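Local coordinates for StAR-related lipid transfer protein 5 (Homo sapiens, PDB 2R55), which may bind cholesterol or other sterols and take part in the intracellular transport of sterols or other lipids, at residues E63-G77 with T186-L198. Residues are numbered along the deposited sequence; the frame is centred on the assembly and turned at random.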
ATOM      1  N   GLU A  63       7.715  12.304  -6.283  1.00 66.45           N
ATOM      2  CA  GLU A  63       8.504  12.000  -5.090  1.00 66.80           C
ATOM      3  C   GLU A  63       9.900  11.431  -5.397  1.00 67.03           C
ATOM      4  O   GLU A  63      10.807  11.597  -4.585  1.00 67.36           O
ATOM      5  CB  GLU A  63       7.763  11.032  -4.156  1.00 66.87           C
ATOM      6  CG  GLU A  63       6.362  11.477  -3.634  1.00 66.45           C
ATOM      7  CD  GLU A  63       6.309  12.844  -2.916  1.00 66.73           C
ATOM      8  OE1 GLU A  63       7.322  13.332  -2.391  1.00 64.55           O
ATOM      9  OE2 GLU A  63       5.201  13.435  -2.870  1.00 69.07           O
ATOM     10  N   PHE A  64      10.062  10.776  -6.557  1.00 66.79           N
ATOM     11  CA  PHE A  64      11.293  10.073  -6.943  1.00 66.50           C
ATOM     12  C   PHE A  64      11.245   9.791  -8.457  1.00 67.00           C
ATOM     13  O   PHE A  64      10.181   9.922  -9.059  1.00 65.94           O
ATOM     14  CB  PHE A  64      11.489   8.790  -6.108  1.00 66.55           C
ATOM     15  CG  PHE A  64      10.749   7.574  -6.620  1.00 66.16           C
ATOM     16  CD1 PHE A  64       9.381   7.586  -6.805  1.00 66.17           C
ATOM     17  CD2 PHE A  64      11.441   6.393  -6.876  1.00 68.77           C
ATOM     18  CE1 PHE A  64       8.705   6.464  -7.268  1.00 67.62           C
ATOM     19  CE2 PHE A  64      10.774   5.238  -7.332  1.00 68.18           C
ATOM     20  CZ  PHE A  64       9.409   5.275  -7.532  1.00 67.82           C
ATOM     21  N   PRO A  65      12.392   9.420  -9.080  1.00 67.54           N
ATOM     22  CA  PRO A  65      12.401   9.154 -10.527  1.00 68.01           C
ATOM     23  C   PRO A  65      11.236   8.287 -11.046  1.00 68.44           C
ATOM     24  O   PRO A  65      10.677   8.619 -12.100  1.00 69.29           O
ATOM     25  CB  PRO A  65      13.727   8.428 -10.737  1.00 67.86           C
ATOM     26  CG  PRO A  65      14.602   8.975  -9.682  1.00 67.62           C
ATOM     27  CD  PRO A  65      13.729   9.207  -8.488  1.00 67.47           C
ATOM     28  N   GLY A  66      10.852   7.231 -10.309  1.00 67.85           N
ATOM     29  CA  GLY A  66       9.846   6.254 -10.769  1.00 66.77           C
ATOM     30  C   GLY A  66       8.380   6.680 -10.868  1.00 66.83           C
ATOM     31  O   GLY A  66       8.060   7.855 -11.110  1.00 65.97           O
ATOM     32  N   ASN A  67       7.479   5.714 -10.687  1.00 66.26           N
ATOM     33  CA  ASN A  67       6.062   5.944 -10.925  1.00 65.95           C
ATOM     34  C   ASN A  67       5.175   5.770  -9.694  1.00 66.04           C
ATOM     35  O   ASN A  67       5.591   5.188  -8.691  1.00 66.31           O
ATOM     36  CB  ASN A  67       5.566   5.024 -12.038  1.00 65.87           C
ATOM     37  CG  ASN A  67       6.343   5.194 -13.348  1.00 66.44           C
ATOM     38  OD1 ASN A  67       6.598   6.307 -13.818  1.00 65.86           O
ATOM     39  ND2 ASN A  67       6.692   4.076 -13.955  1.00 66.67           N
ATOM     40  N   LEU A  68       3.945   6.268  -9.790  1.00 65.54           N
ATOM     41  CA  LEU A  68       2.906   6.001  -8.807  1.00 64.93           C
ATOM     42  C   LEU A  68       1.838   5.179  -9.491  1.00 65.64           C
ATOM     43  O   LEU A  68       1.439   5.500 -10.611  1.00 65.43           O
ATOM     44  CB  LEU A  68       2.328   7.325  -8.289  1.00 64.43           C
ATOM     45  CG  LEU A  68       0.997   7.441  -7.541  1.00 64.01           C
ATOM     46  CD1 LEU A  68       1.023   6.734  -6.189  1.00 61.36           C
ATOM     47  CD2 LEU A  68       0.586   8.930  -7.368  1.00 64.70           C
ATOM     48  N   TYR A  69       1.365   4.137  -8.806  1.00 66.47           N
ATOM     49  CA  TYR A  69       0.396   3.181  -9.351  1.00 67.33           C
ATOM     50  C   TYR A  69      -0.936   3.260  -8.611  1.00 67.99           C
ATOM     51  O   TYR A  69      -0.963   3.394  -7.378  1.00 69.18           O
ATOM     52  CB  TYR A  69       0.957   1.742  -9.294  1.00 67.33           C
ATOM     53  CG  TYR A  69       2.064   1.510 -10.291  1.00 67.14           C
ATOM     54  CD1 TYR A  69       3.401   1.726  -9.947  1.00 67.74           C
ATOM     55  CD2 TYR A  69       1.776   1.106 -11.593  1.00 67.19           C
ATOM     56  CE1 TYR A  69       4.431   1.542 -10.885  1.00 67.33           C
ATOM     57  CE2 TYR A  69       2.793   0.912 -12.537  1.00 67.73           C
ATOM     58  CZ  TYR A  69       4.114   1.134 -12.174  1.00 67.30           C
ATOM     59  OH  TYR A  69       5.100   0.956 -13.106  1.00 67.90           O
ATOM     60  N   ARG A  70      -2.030   3.163  -9.365  1.00 67.32           N
ATOM     61  CA  ARG A  70      -3.362   3.333  -8.840  1.00 66.44           C
ATOM     62  C   ARG A  70      -4.220   2.126  -9.206  1.00 65.99           C
ATOM     63  O   ARG A  70      -4.412   1.814 -10.391  1.00 65.38           O
ATOM     64  CB  ARG A  70      -3.965   4.605  -9.429  1.00 67.10           C
ATOM     65  CG  ARG A  70      -5.444   4.886  -9.074  1.00 67.83           C
ATOM     66  CD  ARG A  70      -6.085   5.705 -10.168  1.00 69.03           C
ATOM     67  NE  ARG A  70      -7.223   6.481  -9.699  1.00 70.80           N
ATOM     68  CZ  ARG A  70      -8.454   5.997  -9.547  1.00 73.08           C
ATOM     69  NH1 ARG A  70      -8.721   4.713  -9.803  1.00 74.20           N
ATOM     70  NH2 ARG A  70      -9.422   6.797  -9.112  1.00 73.06           N
ATOM     71  N   GLY A  71      -4.714   1.450  -8.177  1.00 65.17           N
ATOM     72  CA  GLY A  71      -5.620   0.326  -8.340  1.00 65.04           C
ATOM     73  C   GLY A  71      -7.028   0.728  -7.939  1.00 64.83           C
ATOM     74  O   GLY A  71      -7.229   1.392  -6.919  1.00 64.52           O
ATOM     75  N   GLU A  72      -8.001   0.337  -8.748  1.00 64.53           N
ATOM     76  CA  GLU A  72      -9.396   0.548  -8.401  1.00 65.46           C
ATOM     77  C   GLU A  72     -10.211  -0.719  -8.668  1.00 65.60           C
ATOM     78  O   GLU A  72     -10.023  -1.407  -9.689  1.00 65.44           O
ATOM     79  CB  GLU A  72      -9.969   1.772  -9.132  1.00 65.58           C
ATOM     80  CG  GLU A  72     -11.493   1.932  -9.048  1.00 67.52           C
ATOM     81  CD  GLU A  72     -11.962   3.393  -9.069  1.00 69.70           C
ATOM     82  OE1 GLU A  72     -11.328   4.243  -9.755  1.00 69.81           O
ATOM     83  OE2 GLU A  72     -12.972   3.684  -8.384  1.00 69.40           O
ATOM     84  N   GLY A  73     -11.106  -1.029  -7.735  1.00 65.68           N
ATOM     85  CA  GLY A  73     -11.826  -2.286  -7.775  1.00 65.92           C
ATOM     86  C   GLY A  73     -12.794  -2.478  -6.625  1.00 66.22           C
ATOM     87  O   GLY A  73     -12.426  -2.311  -5.442  1.00 65.89           O
ATOM     88  N   ILE A  74     -14.036  -2.839  -6.992  1.00 66.50           N
ATOM     89  CA  ILE A  74     -15.065  -3.193  -6.024  1.00 66.97           C
ATOM     90  C   ILE A  74     -14.731  -4.534  -5.383  1.00 67.41           C
ATOM     91  O   ILE A  74     -14.614  -5.561  -6.071  1.00 67.64           O
ATOM     92  CB  ILE A  74     -16.478  -3.238  -6.668  1.00 66.84           C
ATOM     93  CG1 ILE A  74     -16.896  -1.839  -7.145  1.00 67.15           C
ATOM     94  CG2 ILE A  74     -17.504  -3.743  -5.667  1.00 67.14           C
ATOM     95  CD1 ILE A  74     -17.836  -1.824  -8.335  1.00 66.42           C
ATOM     96  N   VAL A  75     -14.552  -4.516  -4.065  1.00 67.80           N
ATOM     97  CA  VAL A  75     -14.398  -5.759  -3.307  1.00 68.36           C
ATOM     98  C   VAL A  75     -15.739  -6.174  -2.690  1.00 68.46           C
ATOM     99  O   VAL A  75     -16.447  -5.360  -2.079  1.00 68.50           O
ATOM    100  CB  VAL A  75     -13.242  -5.696  -2.254  1.00 68.35           C
ATOM    101  CG1 VAL A  75     -13.230  -4.380  -1.501  1.00 68.72           C
ATOM    102  CG2 VAL A  75     -13.320  -6.864  -1.290  1.00 69.00           C
ATOM    103  N   TYR A  76     -16.088  -7.442  -2.869  1.00 68.49           N
ATOM    104  CA  TYR A  76     -17.375  -7.939  -2.428  1.00 68.63           C
ATOM    105  C   TYR A  76     -17.321  -8.367  -0.962  1.00 68.49           C
ATOM    106  O   TYR A  76     -17.321  -9.566  -0.640  1.00 68.71           O
ATOM    107  CB  TYR A  76     -17.839  -9.077  -3.341  1.00 69.11           C
ATOM    108  CG  TYR A  76     -18.197  -8.645  -4.750  1.00 69.56           C
ATOM    109  CD1 TYR A  76     -19.473  -8.878  -5.264  1.00 70.49           C
ATOM    110  CD2 TYR A  76     -17.263  -8.013  -5.572  1.00 69.97           C
ATOM    111  CE1 TYR A  76     -19.808  -8.492  -6.561  1.00 70.71           C
ATOM    112  CE2 TYR A  76     -17.586  -7.621  -6.863  1.00 70.29           C
ATOM    113  CZ  TYR A  76     -18.856  -7.864  -7.352  1.00 70.35           C
ATOM    114  OH  TYR A  76     -19.179  -7.480  -8.632  1.00 70.64           O
ATOM    115  N   GLY A  77     -17.272  -7.362  -0.081  1.00 68.26           N
ATOM    116  CA  GLY A  77     -17.259  -7.568   1.365  1.00 68.07           C
ATOM    117  C   GLY A  77     -17.693  -6.339   2.152  1.00 67.96           C
ATOM    118  O   GLY A  77     -17.684  -5.215   1.631  1.00 67.76           O
ATOM    119  N   THR A 186     -24.293  -3.577   0.068  1.00 68.52           N
ATOM    120  CA  THR A 186     -23.518  -4.561   0.843  1.00 68.44           C
ATOM    121  C   THR A 186     -22.087  -4.795   0.338  1.00 68.21           C
ATOM    122  O   THR A 186     -21.517  -5.857   0.601  1.00 68.70           O
ATOM    123  CB  THR A 186     -24.235  -5.939   0.896  1.00 68.58           C
ATOM    124  OG1 THR A 186     -23.782  -6.764  -0.196  1.00 68.21           O
ATOM    125  CG2 THR A 186     -25.774  -5.774   0.841  1.00 68.45           C
ATOM    126  N   LYS A 187     -21.512  -3.820  -0.374  1.00 67.73           N
ATOM    127  CA  LYS A 187     -20.174  -3.956  -0.984  1.00 66.91           C
ATOM    128  C   LYS A 187     -19.229  -2.800  -0.600  1.00 66.83           C
ATOM    129  O   LYS A 187     -19.637  -1.874   0.103  1.00 66.77           O
ATOM    130  CB  LYS A 187     -20.287  -4.047  -2.511  1.00 66.85           C
ATOM    131  CG  LYS A 187     -20.947  -5.313  -3.039  1.00 67.01           C
ATOM    132  CD  LYS A 187     -22.435  -5.082  -3.297  1.00 68.16           C
ATOM    133  CE  LYS A 187     -23.201  -6.381  -3.465  1.00 67.33           C
ATOM    134  NZ  LYS A 187     -24.658  -6.106  -3.536  1.00 67.40           N
ATOM    135  N   THR A 188     -17.975  -2.849  -1.075  1.00 66.54           N
ATOM    136  CA  THR A 188     -16.946  -1.846  -0.737  1.00 66.05           C
ATOM    137  C   THR A 188     -16.004  -1.515  -1.911  1.00 65.90           C
ATOM    138  O   THR A 188     -15.495  -2.415  -2.583  1.00 66.31           O
ATOM    139  CB  THR A 188     -16.079  -2.297   0.474  1.00 66.18           C
ATOM    140  OG1 THR A 188     -16.915  -2.837   1.510  1.00 66.26           O
ATOM    141  CG2 THR A 188     -15.269  -1.126   1.039  1.00 66.01           C
ATOM    142  N   ASN A 189     -15.768  -0.225  -2.139  1.00 65.39           N
ATOM    143  CA  ASN A 189     -14.847   0.232  -3.166  1.00 65.23           C
ATOM    144  C   ASN A 189     -13.466   0.389  -2.541  1.00 65.54           C
ATOM    145  O   ASN A 189     -13.322   1.040  -1.489  1.00 65.47           O
ATOM    146  CB  ASN A 189     -15.317   1.563  -3.769  1.00 65.11           C
ATOM    147  CG  ASN A 189     -14.672   1.870  -5.116  1.00 64.60           C
ATOM    148  OD1 ASN A 189     -15.053   1.314  -6.153  1.00 63.27           O
ATOM    149  ND2 ASN A 189     -13.707   2.782  -5.106  1.00 64.75           N
ATOM    150  N   LEU A 190     -12.470  -0.232  -3.179  1.00 65.48           N
ATOM    151  CA  LEU A 190     -11.082  -0.183  -2.741  1.00 65.37           C
ATOM    152  C   LEU A 190     -10.167   0.446  -3.805  1.00 66.03           C
ATOM    153  O   LEU A 190      -9.960  -0.130  -4.892  1.00 66.08           O
ATOM    154  CB  LEU A 190     -10.572  -1.586  -2.395  1.00 65.17           C
ATOM    155  CG  LEU A 190      -9.099  -1.736  -1.974  1.00 64.13           C
ATOM    156  CD1 LEU A 190      -8.813  -1.018  -0.652  1.00 64.47           C
ATOM    157  CD2 LEU A 190      -8.696  -3.184  -1.867  1.00 64.79           C
ATOM    158  N   VAL A 191      -9.619   1.617  -3.472  1.00 66.24           N
ATOM    159  CA  VAL A 191      -8.645   2.307  -4.318  1.00 66.44           C
ATOM    160  C   VAL A 191      -7.307   2.338  -3.579  1.00 66.61           C
ATOM    161  O   VAL A 191      -7.223   2.809  -2.429  1.00 66.48           O
ATOM    162  CB  VAL A 191      -9.101   3.734  -4.672  1.00 66.44           C
ATOM    163  CG1 VAL A 191      -8.220   4.329  -5.781  1.00 66.89           C
ATOM    164  CG2 VAL A 191     -10.545   3.727  -5.104  1.00 66.05           C
ATOM    165  N   THR A 192      -6.274   1.804  -4.229  1.00 66.59           N
ATOM    166  CA  THR A 192      -4.984   1.642  -3.584  1.00 66.53           C
ATOM    167  C   THR A 192      -3.898   2.267  -4.434  1.00 66.52           C
ATOM    168  O   THR A 192      -3.947   2.204  -5.673  1.00 66.43           O
ATOM    169  CB  THR A 192      -4.591   0.169  -3.394  1.00 66.92           C
ATOM    170  OG1 THR A 192      -4.359  -0.424  -4.676  1.00 68.50           O
ATOM    171  CG2 THR A 192      -5.653  -0.630  -2.654  1.00 66.63           C
ATOM    172  N   PHE A 193      -2.899   2.840  -3.758  1.00 65.88           N
ATOM    173  CA  PHE A 193      -1.754   3.413  -4.426  1.00 65.24           C
ATOM    174  C   PHE A 193      -0.479   2.744  -3.968  1.00 65.48           C
ATOM    175  O   PHE A 193      -0.199   2.686  -2.774  1.00 65.32           O
ATOM    176  CB  PHE A 193      -1.689   4.915  -4.169  1.00 64.83           C
ATOM    177  CG  PHE A 193      -2.877   5.642  -4.667  1.00 63.81           C
ATOM    178  CD1 PHE A 193      -2.963   6.015  -5.994  1.00 61.84           C
ATOM    179  CD2 PHE A 193      -3.944   5.905  -3.823  1.00 63.28           C
ATOM    180  CE1 PHE A 193      -4.079   6.663  -6.463  1.00 63.50           C
ATOM    181  CE2 PHE A 193      -5.068   6.554  -4.292  1.00 63.27           C
ATOM    182  CZ  PHE A 193      -5.134   6.939  -5.613  1.00 63.87           C
ATOM    183  N   PHE A 194       0.276   2.235  -4.938  1.00 65.76           N
ATOM    184  CA  PHE A 194       1.621   1.716  -4.718  1.00 65.72           C
ATOM    185  C   PHE A 194       2.584   2.776  -5.193  1.00 65.46           C
ATOM    186  O   PHE A 194       2.465   3.270  -6.316  1.00 65.60           O
ATOM    187  CB  PHE A 194       1.811   0.433  -5.520  1.00 66.04           C
ATOM    188  CG  PHE A 194       1.160  -0.759  -4.902  1.00 66.85           C
ATOM    189  CD1 PHE A 194       0.400  -0.632  -3.737  1.00 66.75           C
ATOM    190  CD2 PHE A 194       1.269  -2.001  -5.492  1.00 65.91           C
ATOM    191  CE1 PHE A 194      -0.201  -1.745  -3.161  1.00 67.14           C
ATOM    192  CE2 PHE A 194       0.664  -3.114  -4.918  1.00 66.07           C
ATOM    193  CZ  PHE A 194      -0.068  -2.983  -3.757  1.00 65.99           C
ATOM    194  N   HIS A 195       3.523   3.149  -4.337  1.00 65.15           N
ATOM    195  CA  HIS A 195       4.389   4.287  -4.620  1.00 64.64           C
ATOM    196  C   HIS A 195       5.765   3.913  -4.177  1.00 64.90           C
ATOM    197  O   HIS A 195       6.365   4.561  -3.321  1.00 64.67           O
ATOM    198  CB  HIS A 195       3.927   5.482  -3.805  1.00 64.44           C
ATOM    199  CG  HIS A 195       4.249   6.804  -4.426  1.00 63.41           C
ATOM    200  ND1 HIS A 195       3.639   7.970  -4.027  1.00 62.67           N
ATOM    201  CD2 HIS A 195       5.100   7.144  -5.424  1.00 61.02           C
ATOM    202  CE1 HIS A 195       4.111   8.974  -4.745  1.00 62.10           C
ATOM    203  NE2 HIS A 195       4.997   8.500  -5.599  1.00 59.96           N
ATOM    204  N   THR A 196       6.263   2.843  -4.761  1.00 65.85           N
ATOM    205  CA  THR A 196       7.358   2.109  -4.156  1.00 66.57           C
ATOM    206  C   THR A 196       8.651   2.382  -4.861  1.00 66.73           C
ATOM    207  O   THR A 196       8.695   2.386  -6.087  1.00 67.28           O
ATOM    208  CB  THR A 196       7.051   0.642  -4.240  1.00 66.54           C
ATOM    209  OG1 THR A 196       5.898   0.389  -3.437  1.00 66.38           O
ATOM    210  CG2 THR A 196       8.229  -0.207  -3.760  1.00 67.12           C
ATOM    211  N   ASP A 197       9.696   2.627  -4.085  1.00 66.78           N
ATOM    212  CA  ASP A 197      11.049   2.625  -4.634  1.00 66.74           C
ATOM    213  C   ASP A 197      11.733   1.338  -4.210  1.00 66.01           C
ATOM    214  O   ASP A 197      12.211   1.202  -3.081  1.00 66.58           O
ATOM    215  CB  ASP A 197      11.852   3.825  -4.154  1.00 67.17           C
ATOM    216  CG  ASP A 197      13.227   3.880  -4.762  1.00 69.08           C
ATOM    217  OD1 ASP A 197      13.500   3.130  -5.723  1.00 72.28           O
ATOM    218  OD2 ASP A 197      14.053   4.686  -4.287  1.00 71.70           O
ATOM    219  N   LEU A 198      11.762   0.375  -5.113  1.00 64.74           N
ATOM    220  CA  LEU A 198      12.502  -0.848  -4.870  1.00 63.55           C
ATOM    221  C   LEU A 198      13.955  -0.602  -4.511  1.00 63.89           C
ATOM    222  O   LEU A 198      14.545  -1.380  -3.755  1.00 63.43           O
ATOM    223  CB  LEU A 198      12.369  -1.776  -6.061  1.00 62.68           C
ATOM    224  CG  LEU A 198      10.929  -2.323  -6.118  1.00 61.20           C
ATOM    225  CD1 LEU A 198      10.731  -3.109  -7.402  1.00 61.36           C
ATOM    226  CD2 LEU A 198      10.571  -3.145  -4.885  1.00 51.17           C
TER
HETATM  227  O   HOH W   1       6.970   2.739  -8.128  1.00 37.28           O
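His-195 sits where strand 188-197 breaks its regular pairing with strand 67-75, and its ring is packed by side chains from the other segment. Leu-68 CD1 lies over one ring face, a CH-pi contact 3.8 Å from the centroid, while Glu-63 CG comes within 3.5 Å of His-195 CE1. With CG roughly anti to the backbone N (chi1 -152°), the ring turns in toward Leu-68 and Glu-63, and both its nitrogens are engaged, ND1 with Pro-173 O and NE2 with Ser-61 OG. Shortening His-195 to an alanine is likely to leave Leu-68 CD1 facing a gap and Pro-173 O without this partner. Beyond the break, packing of Phe-64 against Thr-196 and Asp-197 and one water donating to both Asn-67 O and Thr-196 O link the segments. From Tyr-69/Phe-194 to Val-75/Thr-188 antiparallel backbone bonds join the strands in the curved START-domain sheet, that from Gly-73 N to Leu-190 O being weak. The face bearing Tyr-69 and Thr-192 packs against helix 204-227. On the other, Arg-70 CG lies alongside Phe-193 CE1 (3.4 Å), its extended chain carrying the guanidinium across Val-191 CG1 into a salt bridge in which Arg-70 NH1 meets Glu-72 OE1 at 2.6 Å from above the carboxylate plane. Asn-189 ND2 reaches Glu-72 OE2 only weakly. The salt bridge probably offsets both charges and steadies the guanidinium beside Phe-193 and Val-191.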